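Local coordinates for protein (adenylosuccinate lyase) (Thermotoga maritima, PDB 1C3C) that catalyses two fumarate-releasing steps of purine biosynthesis, the cleavage of SAICAR and of adenylosuccinate, as adenylosuccinate lyase (EC 4.3.2.2), at residues D11-E16 and V106-I111; E26-R31 and S199-K204. All coordinates share one frame; numbering follows the deposited sequence.

Contact 1. Residues D11-E16 and V106-I111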
ATOM      1  N   ASP A  11     -24.339 -12.038   8.864  1.00 19.79           N
ATOM      2  CA  ASP A  11     -25.678 -12.106   8.265  1.00 21.61           C
ATOM      3  C   ASP A  11     -25.954 -10.987   7.254  1.00 19.50           C
ATOM      4  O   ASP A  11     -26.756 -11.125   6.342  1.00 18.19           O
ATOM      5  CB  ASP A  11     -26.711 -12.038   9.384  1.00 25.75           C
ATOM      6  CG  ASP A  11     -26.391 -13.199  10.340  1.00 31.01           C
ATOM      7  OD1 ASP A  11     -25.719 -12.979  11.374  1.00 33.27           O
ATOM      8  OD2 ASP A  11     -26.754 -14.321   9.945  1.00 33.08           O
ATOM      9  N   LEU A  12     -25.257  -9.855   7.392  1.00 17.21           N
ATOM     10  CA  LEU A  12     -25.422  -8.745   6.469  1.00 16.03           C
ATOM     11  C   LEU A  12     -24.911  -9.058   5.089  1.00 14.84           C
ATOM     12  O   LEU A  12     -25.353  -8.416   4.117  1.00 14.60           O
ATOM     13  CB  LEU A  12     -24.556  -7.613   7.033  1.00 18.13           C
ATOM     14  CG  LEU A  12     -24.731  -6.201   6.523  1.00 19.65           C
ATOM     15  CD1 LEU A  12     -26.220  -5.819   6.556  1.00 20.35           C
ATOM     16  CD2 LEU A  12     -23.947  -5.238   7.438  1.00 19.58           C
ATOM     17  N   TRP A  13     -23.888  -9.912   4.942  1.00 13.74           N
ATOM     18  CA  TRP A  13     -23.174 -10.068   3.703  1.00 15.04           C
ATOM     19  C   TRP A  13     -23.512 -11.385   2.996  1.00 16.64           C
ATOM     20  O   TRP A  13     -22.750 -11.781   2.114  1.00 19.56           O
ATOM     21  CB  TRP A  13     -21.634  -9.939   3.934  1.00 14.35           C
ATOM     22  CG  TRP A  13     -21.300  -8.554   4.450  1.00 13.64           C
ATOM     23  CD1 TRP A  13     -20.854  -8.251   5.713  1.00 13.39           C
ATOM     24  CD2 TRP A  13     -21.409  -7.321   3.743  1.00 13.24           C
ATOM     25  NE1 TRP A  13     -20.668  -6.876   5.803  1.00 12.92           N
ATOM     26  CE2 TRP A  13     -21.001  -6.297   4.615  1.00 13.15           C
ATOM     27  CE3 TRP A  13     -21.769  -6.973   2.430  1.00 13.30           C
ATOM     28  CZ2 TRP A  13     -20.978  -4.949   4.226  1.00 12.92           C
ATOM     29  CZ3 TRP A  13     -21.764  -5.634   2.040  1.00 12.88           C
ATOM     30  CH2 TRP A  13     -21.347  -4.632   2.939  1.00 12.30           C
ATOM     31  N   THR A  14     -24.664 -11.998   3.211  1.00 15.16           N
ATOM     32  CA  THR A  14     -25.057 -13.142   2.381  1.00 16.42           C
ATOM     33  C   THR A  14     -25.720 -12.709   1.089  1.00 17.28           C
ATOM     34  O   THR A  14     -26.170 -11.548   0.921  1.00 16.49           O
ATOM     35  CB  THR A  14     -26.079 -13.995   3.188  1.00 16.80           C
ATOM     36  OG1 THR A  14     -27.232 -13.127   3.433  1.00 15.75           O
ATOM     37  CG2 THR A  14     -25.484 -14.444   4.517  1.00 18.19           C
ATOM     38  N   GLU A  15     -25.848 -13.639   0.135  1.00 18.09           N
ATOM     39  CA  GLU A  15     -26.590 -13.331  -1.093  1.00 19.70           C
ATOM     40  C   GLU A  15     -28.037 -12.994  -0.802  1.00 18.19           C
ATOM     41  O   GLU A  15     -28.599 -12.053  -1.400  1.00 16.27           O
ATOM     42  CB  GLU A  15     -26.511 -14.553  -2.045  1.00 23.53           C
ATOM     43  CG  GLU A  15     -25.063 -14.748  -2.476  1.00 29.50           C
ATOM     44  CD  GLU A  15     -24.712 -14.022  -3.745  1.00 34.89           C
ATOM     45  OE1 GLU A  15     -25.181 -12.923  -4.099  1.00 36.14           O
ATOM     46  OE2 GLU A  15     -23.912 -14.623  -4.516  1.00 38.89           O
ATOM     47  N   GLU A  16     -28.645 -13.717   0.153  1.00 17.76           N
ATOM     48  CA  GLU A  16     -30.032 -13.432   0.513  1.00 19.24           C
ATOM     49  C   GLU A  16     -30.160 -11.986   0.996  1.00 17.33           C
ATOM     50  O   GLU A  16     -31.097 -11.251   0.648  1.00 15.95           O
ATOM     51  CB  GLU A  16     -30.506 -14.399   1.598  1.00 22.94           C
ATOM     52  CG  GLU A  16     -31.931 -14.168   2.092  1.00 28.00           C
ATOM     53  CD  GLU A  16     -32.311 -15.153   3.224  1.00 30.82           C
ATOM     54  N   VAL A 106     -23.978   1.533   5.993  1.00  9.98           N
ATOM     55  CA  VAL A 106     -24.599   2.185   7.171  1.00 10.40           C
ATOM     56  C   VAL A 106     -24.896   1.147   8.244  1.00 10.23           C
ATOM     57  O   VAL A 106     -24.566   1.365   9.418  1.00 10.37           O
ATOM     58  CB  VAL A 106     -25.874   2.965   6.749  1.00  9.90           C
ATOM     59  CG1 VAL A 106     -26.616   3.449   7.997  1.00 11.34           C
ATOM     60  CG2 VAL A 106     -25.449   4.175   5.928  1.00  9.41           C
ATOM     61  N   GLU A 107     -25.523   0.039   7.900  1.00 10.55           N
ATOM     62  CA  GLU A 107     -25.862  -0.981   8.925  1.00 12.66           C
ATOM     63  C   GLU A 107     -24.594  -1.609   9.502  1.00 11.46           C
ATOM     64  O   GLU A 107     -24.539  -1.804  10.719  1.00 11.95           O
ATOM     65  CB  GLU A 107     -26.792  -2.036   8.318  1.00 17.02           C
ATOM     66  CG  GLU A 107     -27.210  -3.125   9.332  1.00 23.45           C
ATOM     67  CD  GLU A 107     -27.864  -2.550  10.579  1.00 29.15           C
ATOM     68  OE1 GLU A 107     -28.556  -1.495  10.545  1.00 30.89           O
ATOM     69  OE2 GLU A 107     -27.666  -3.138  11.673  1.00 32.75           O
ATOM     70  N   ALA A 108     -23.600  -1.916   8.683  1.00 10.30           N
ATOM     71  CA  ALA A 108     -22.334  -2.473   9.227  1.00  9.55           C
ATOM     72  C   ALA A 108     -21.718  -1.436  10.154  1.00  9.79           C
ATOM     73  O   ALA A 108     -21.136  -1.769  11.204  1.00  9.94           O
ATOM     74  CB  ALA A 108     -21.361  -2.785   8.083  1.00  9.78           C
ATOM     75  N   GLY A 109     -21.741  -0.155   9.741  1.00  9.69           N
ATOM     76  CA  GLY A 109     -21.197   0.926  10.575  1.00 10.31           C
ATOM     77  C   GLY A 109     -21.849   0.966  11.950  1.00 10.84           C
ATOM     78  O   GLY A 109     -21.163   1.145  12.976  1.00 11.18           O
ATOM     79  N   LYS A 110     -23.184   0.892  12.000  1.00 11.40           N
ATOM     80  CA  LYS A 110     -23.895   0.906  13.268  1.00 12.39           C
ATOM     81  C   LYS A 110     -23.565  -0.315  14.116  1.00 11.81           C
ATOM     82  O   LYS A 110     -23.457  -0.183  15.350  1.00 12.71           O
ATOM     83  CB  LYS A 110     -25.421   0.942  12.977  1.00 14.66           C
ATOM     84  CG  LYS A 110     -25.839   2.323  12.410  1.00 17.92           C
ATOM     85  CD  LYS A 110     -27.345   2.234  12.112  1.00 20.58           C
ATOM     86  CE  LYS A 110     -27.892   3.524  11.481  1.00 23.41           C
ATOM     87  NZ  LYS A 110     -29.363   3.242  11.173  1.00 25.84           N
ATOM     88  N   ILE A 111     -23.383  -1.485  13.506  1.00 11.86           N
ATOM     89  CA  ILE A 111     -22.956  -2.675  14.259  1.00 12.26           C
ATOM     90  C   ILE A 111     -21.568  -2.453  14.853  1.00 11.93           C
ATOM     91  O   ILE A 111     -21.284  -2.718  16.035  1.00 11.90           O
ATOM     92  CB  ILE A 111     -22.989  -3.936  13.360  1.00 12.47           C
ATOM     93  CG1 ILE A 111     -24.448  -4.297  13.065  1.00 13.33           C
ATOM     94  CG2 ILE A 111     -22.264  -5.102  14.068  1.00 12.39           C
ATOM     95  CD1 ILE A 111     -24.673  -5.294  11.929  1.00 14.14           C
TER
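L12 reaches the helix of 106-111 with its two methyl groups, and each meets a different residue. L12 CD2 lies 3.6 Å from A108 CB and also touches the backbone N of that residue. L12 CD1 rests on the aliphatic part of E107, 4.0 Å from E107 CG. The first torsion of L12 (-166°) turns CG opposite the backbone N, which carries both methyls out to the helix. The indole of W13 comes in more loosely: W13 CZ2 is 4.4 Å from A108 CB. L12 CG lies over one face of the indole, toward its rim, 4.1 Å above the plane. Further out, W13 packs on P313 and Q317 of helix 303-332, and its NE1 makes a weak hydrogen bond with T316 OG1. A108 touches T316 as well. The contact thus seats the turn between helices 9-12 and 15-35 on helix 93-129. Helices 93-129 and 303-332 are long helices of the central bundle characteristic of the fumarase/aspartase superfamily. The touching atoms are mostly carbon, and no polar bond joins the two segments. This implies van der Waals packing over a small, partly exposed area.

Contact 2. Residues E26-R31 and S199-K204; sequences ELAVTR and SYLGLK
R31 lays its guanidinium flat on the ring of Y200 in a cation-pi stack. The contact joins helix 15-35 to the end of helix 191-200, which closes in a Schellman motif. G202, with positive phi, is the first residue to leave the helix, and its N bonds back to S199 O.

The tighter, more buried part centres on A28. A28 CB fits against the branch of L201, 3.8 Å from L201 CG, and also approaches both methyls. The same A28 CB is 4.1 Å from Y200 CD1. A28 O sits at the edge of the tyrosine ring, in its plane, 3.6 Å from Y200 CD1. Beyond this pair, A28 packs on A197 and L201 on T99 of helix 93-129.

The outer side belongs to R31, which is exposed to solvent. Its CG stands anti to the backbone N (chi1 -179°), and the extended chain from CG to NE carries the guanidinium over one face of the ring. R31 CD lies over that face in a CH-pi contact, 3.8 Å from the Y200 ring centroid. The guanidinium follows, its plane 5° from that of the ring. E35 binds both partners: one carboxylate oxygen forms a salt bridge with R31 NE, the other a hydrogen bond with Y200 OH. This second grip is likely to limit sliding of the stack. An alanine in place of Y200 would probably leave the guanidinium without its flat support and E35 without its bond to the tyrosine hydroxyl, with the arginine held at that end mainly by E35. As it stands, R31 CZ is 3.9 Å from the Y200 ring centroid and 3.6 Å from Y200 CE2.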
ATOM      1  N   GLU A  26     -35.980  -1.064  -4.407  1.00 10.20           N
ATOM      2  CA  GLU A  26     -37.083  -0.988  -5.386  1.00 11.76           C
ATOM      3  C   GLU A  26     -38.435  -0.605  -4.791  1.00 11.79           C
ATOM      4  O   GLU A  26     -39.208   0.123  -5.442  1.00 11.61           O
ATOM      5  CB  GLU A  26     -37.199  -2.353  -6.057  1.00 12.35           C
ATOM      6  CG  GLU A  26     -36.016  -2.815  -6.871  1.00 14.21           C
ATOM      7  CD  GLU A  26     -35.835  -2.172  -8.208  1.00 16.90           C
ATOM      8  OE1 GLU A  26     -36.546  -1.225  -8.604  1.00 18.42           O
ATOM      9  OE2 GLU A  26     -34.925  -2.659  -8.909  1.00 17.63           O
ATOM     10  N   LEU A  27     -38.770  -1.171  -3.618  1.00 11.21           N
ATOM     11  CA  LEU A  27     -40.053  -0.861  -2.976  1.00 12.33           C
ATOM     12  C   LEU A  27     -40.105   0.570  -2.461  1.00 12.38           C
ATOM     13  O   LEU A  27     -41.165   1.187  -2.376  1.00 13.03           O
ATOM     14  CB  LEU A  27     -40.368  -1.834  -1.832  1.00 12.84           C
ATOM     15  CG  LEU A  27     -40.758  -3.247  -2.335  1.00 15.00           C
ATOM     16  CD1 LEU A  27     -40.744  -4.245  -1.192  1.00 15.77           C
ATOM     17  CD2 LEU A  27     -42.131  -3.165  -3.011  1.00 16.93           C
ATOM     18  N   ALA A  28     -38.961   1.133  -2.042  1.00 11.67           N
ATOM     19  CA  ALA A  28     -38.936   2.549  -1.673  1.00 11.18           C
ATOM     20  C   ALA A  28     -39.246   3.405  -2.897  1.00 11.05           C
ATOM     21  O   ALA A  28     -39.932   4.434  -2.812  1.00 11.08           O
ATOM     22  CB  ALA A  28     -37.579   2.936  -1.050  1.00 10.84           C
ATOM     23  N   VAL A  29     -38.725   2.999  -4.064  1.00  9.78           N
ATOM     24  CA  VAL A  29     -38.962   3.789  -5.281  1.00 10.53           C
ATOM     25  C   VAL A  29     -40.434   3.665  -5.691  1.00 11.11           C
ATOM     26  O   VAL A  29     -41.043   4.690  -6.078  1.00 10.37           O
ATOM     27  CB  VAL A  29     -38.027   3.314  -6.413  1.00 10.70           C
ATOM     28  CG1 VAL A  29     -38.373   3.938  -7.776  1.00 11.29           C
ATOM     29  CG2 VAL A  29     -36.564   3.672  -6.070  1.00 10.22           C
ATOM     30  N   THR A  30     -40.985   2.438  -5.665  1.00 10.95           N
ATOM     31  CA  THR A  30     -42.411   2.349  -6.074  1.00 12.78           C
ATOM     32  C   THR A  30     -43.267   3.131  -5.092  1.00 12.92           C
ATOM     33  O   THR A  30     -44.242   3.788  -5.474  1.00 12.42           O
ATOM     34  CB  THR A  30     -42.955   0.906  -6.208  1.00 14.61           C
ATOM     35  OG1 THR A  30     -42.878   0.230  -4.967  1.00 16.06           O
ATOM     36  CG2 THR A  30     -42.167   0.123  -7.265  1.00 13.89           C
ATOM     37  N   ARG A  31     -42.943   3.083  -3.789  1.00 12.15           N
ATOM     38  CA  ARG A  31     -43.696   3.850  -2.807  1.00 12.72           C
ATOM     39  C   ARG A  31     -43.661   5.341  -3.138  1.00 12.76           C
ATOM     40  O   ARG A  31     -44.696   6.033  -3.070  1.00 13.47           O
ATOM     41  CB  ARG A  31     -43.199   3.593  -1.381  1.00 13.36           C
ATOM     42  CG  ARG A  31     -43.984   4.375  -0.340  1.00 16.11           C
ATOM     43  CD  ARG A  31     -43.482   4.007   1.074  1.00 19.87           C
ATOM     44  NE  ARG A  31     -44.065   4.962   2.022  1.00 23.23           N
ATOM     45  CZ  ARG A  31     -43.660   5.078   3.282  1.00 26.26           C
ATOM     46  NH1 ARG A  31     -42.716   4.278   3.765  1.00 26.24           N
ATOM     47  NH2 ARG A  31     -44.214   5.997   4.077  1.00 28.52           N
ATOM     48  N   SER A 199     -35.409   8.997   1.520  1.00 13.83           N
ATOM     49  CA  SER A 199     -35.862   9.299   2.874  1.00 15.83           C
ATOM     50  C   SER A 199     -36.530   8.096   3.547  1.00 15.12           C
ATOM     51  O   SER A 199     -36.291   7.919   4.765  1.00 14.78           O
ATOM     52  CB  SER A 199     -36.787  10.521   2.931  1.00 19.91           C
ATOM     53  OG  SER A 199     -38.087  10.125   2.444  1.00 25.56           O
ATOM     54  N   TYR A 200     -37.308   7.259   2.854  1.00 14.12           N
ATOM     55  CA  TYR A 200     -37.893   6.083   3.475  1.00 14.70           C
ATOM     56  C   TYR A 200     -36.794   5.115   3.941  1.00 14.93           C
ATOM     57  O   TYR A 200     -37.015   4.380   4.890  1.00 16.38           O
ATOM     58  CB  TYR A 200     -38.774   5.248   2.509  1.00 15.32           C
ATOM     59  CG  TYR A 200     -39.871   6.021   1.825  1.00 17.03           C
ATOM     60  CD1 TYR A 200     -40.122   5.818   0.460  1.00 18.23           C
ATOM     61  CD2 TYR A 200     -40.634   6.938   2.518  1.00 19.29           C
ATOM     62  CE1 TYR A 200     -41.128   6.542  -0.167  1.00 19.96           C
ATOM     63  CE2 TYR A 200     -41.661   7.663   1.894  1.00 20.97           C
ATOM     64  CZ  TYR A 200     -41.888   7.438   0.570  1.00 21.46           C
ATOM     65  OH  TYR A 200     -42.870   8.135  -0.114  1.00 23.08           O
ATOM     66  N   LEU A 201     -35.658   5.093   3.248  1.00 13.81           N
ATOM     67  CA  LEU A 201     -34.550   4.206   3.601  1.00 13.51           C
ATOM     68  C   LEU A 201     -33.568   4.761   4.635  1.00 14.16           C
ATOM     69  O   LEU A 201     -32.578   4.082   5.001  1.00 14.44           O
ATOM     70  CB  LEU A 201     -33.804   3.903   2.300  1.00 13.10           C
ATOM     71  CG  LEU A 201     -34.574   3.150   1.197  1.00 13.86           C
ATOM     72  CD1 LEU A 201     -33.669   3.091  -0.050  1.00 13.62           C
ATOM     73  CD2 LEU A 201     -34.978   1.750   1.664  1.00 14.17           C
ATOM     74  N   GLY A 202     -33.799   5.998   5.046  1.00 13.46           N
ATOM     75  CA  GLY A 202     -32.908   6.615   6.068  1.00 13.88           C
ATOM     76  C   GLY A 202     -31.656   7.196   5.413  1.00 13.62           C
ATOM     77  O   GLY A 202     -30.666   7.488   6.120  1.00 14.73           O
ATOM     78  N   LEU A 203     -31.656   7.453   4.100  1.00 12.53           N
ATOM     79  CA  LEU A 203     -30.507   7.913   3.360  1.00 12.21           C
ATOM     80  C   LEU A 203     -30.785   9.294   2.757  1.00 12.84           C
ATOM     81  O   LEU A 203     -31.930   9.725   2.592  1.00 14.50           O
ATOM     82  CB  LEU A 203     -30.150   6.964   2.194  1.00 11.31           C
ATOM     83  CG  LEU A 203     -29.835   5.519   2.637  1.00 12.28           C
ATOM     84  CD1 LEU A 203     -29.637   4.660   1.377  1.00 12.16           C
ATOM     85  CD2 LEU A 203     -28.586   5.451   3.527  1.00 12.94           C
ATOM     86  N   LYS A 204     -29.723  10.013   2.397  1.00 12.49           N
ATOM     87  CA  LYS A 204     -29.873  11.295   1.703  1.00 12.86           C
ATOM     88  C   LYS A 204     -29.509  11.123   0.225  1.00 12.01           C
ATOM     89  O   LYS A 204     -28.659  10.305  -0.126  1.00 11.79           O
ATOM     90  CB  LYS A 204     -28.856  12.283   2.301  1.00 15.85           C
ATOM     91  CG  LYS A 204     -29.252  12.605   3.757  1.00 20.57           C
ATOM     92  CD  LYS A 204     -28.223  13.627   4.288  1.00 23.79           C
ATOM     93  CE  LYS A 204     -27.053  12.760   4.717  1.00 27.19           C
ATOM     94  NZ  LYS A 204     -27.502  11.596   5.545  1.00 29.75           N
TER

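Helix 15-35 serves both contacts. Its start follows the turn of contact 1, and its later residues 26-31 form one side of contact 2. The centres of the two contacts are about 18 Å apart. They meet directly where V106 CG2 packs on L203 CD2 at 4.2 Å. Helix 93-129 links them as well: it supplies 106-111, and its T99 and L103 touch side chains of 199-204. The centre of contact 1, which is apolar, is about 17 Å from the centre of the chain. That of contact 2, which adds a charged stack, is about 30 Å from the centre of the chain. Both contacts are packing around helix ends and turns, without a ligand among their atoms.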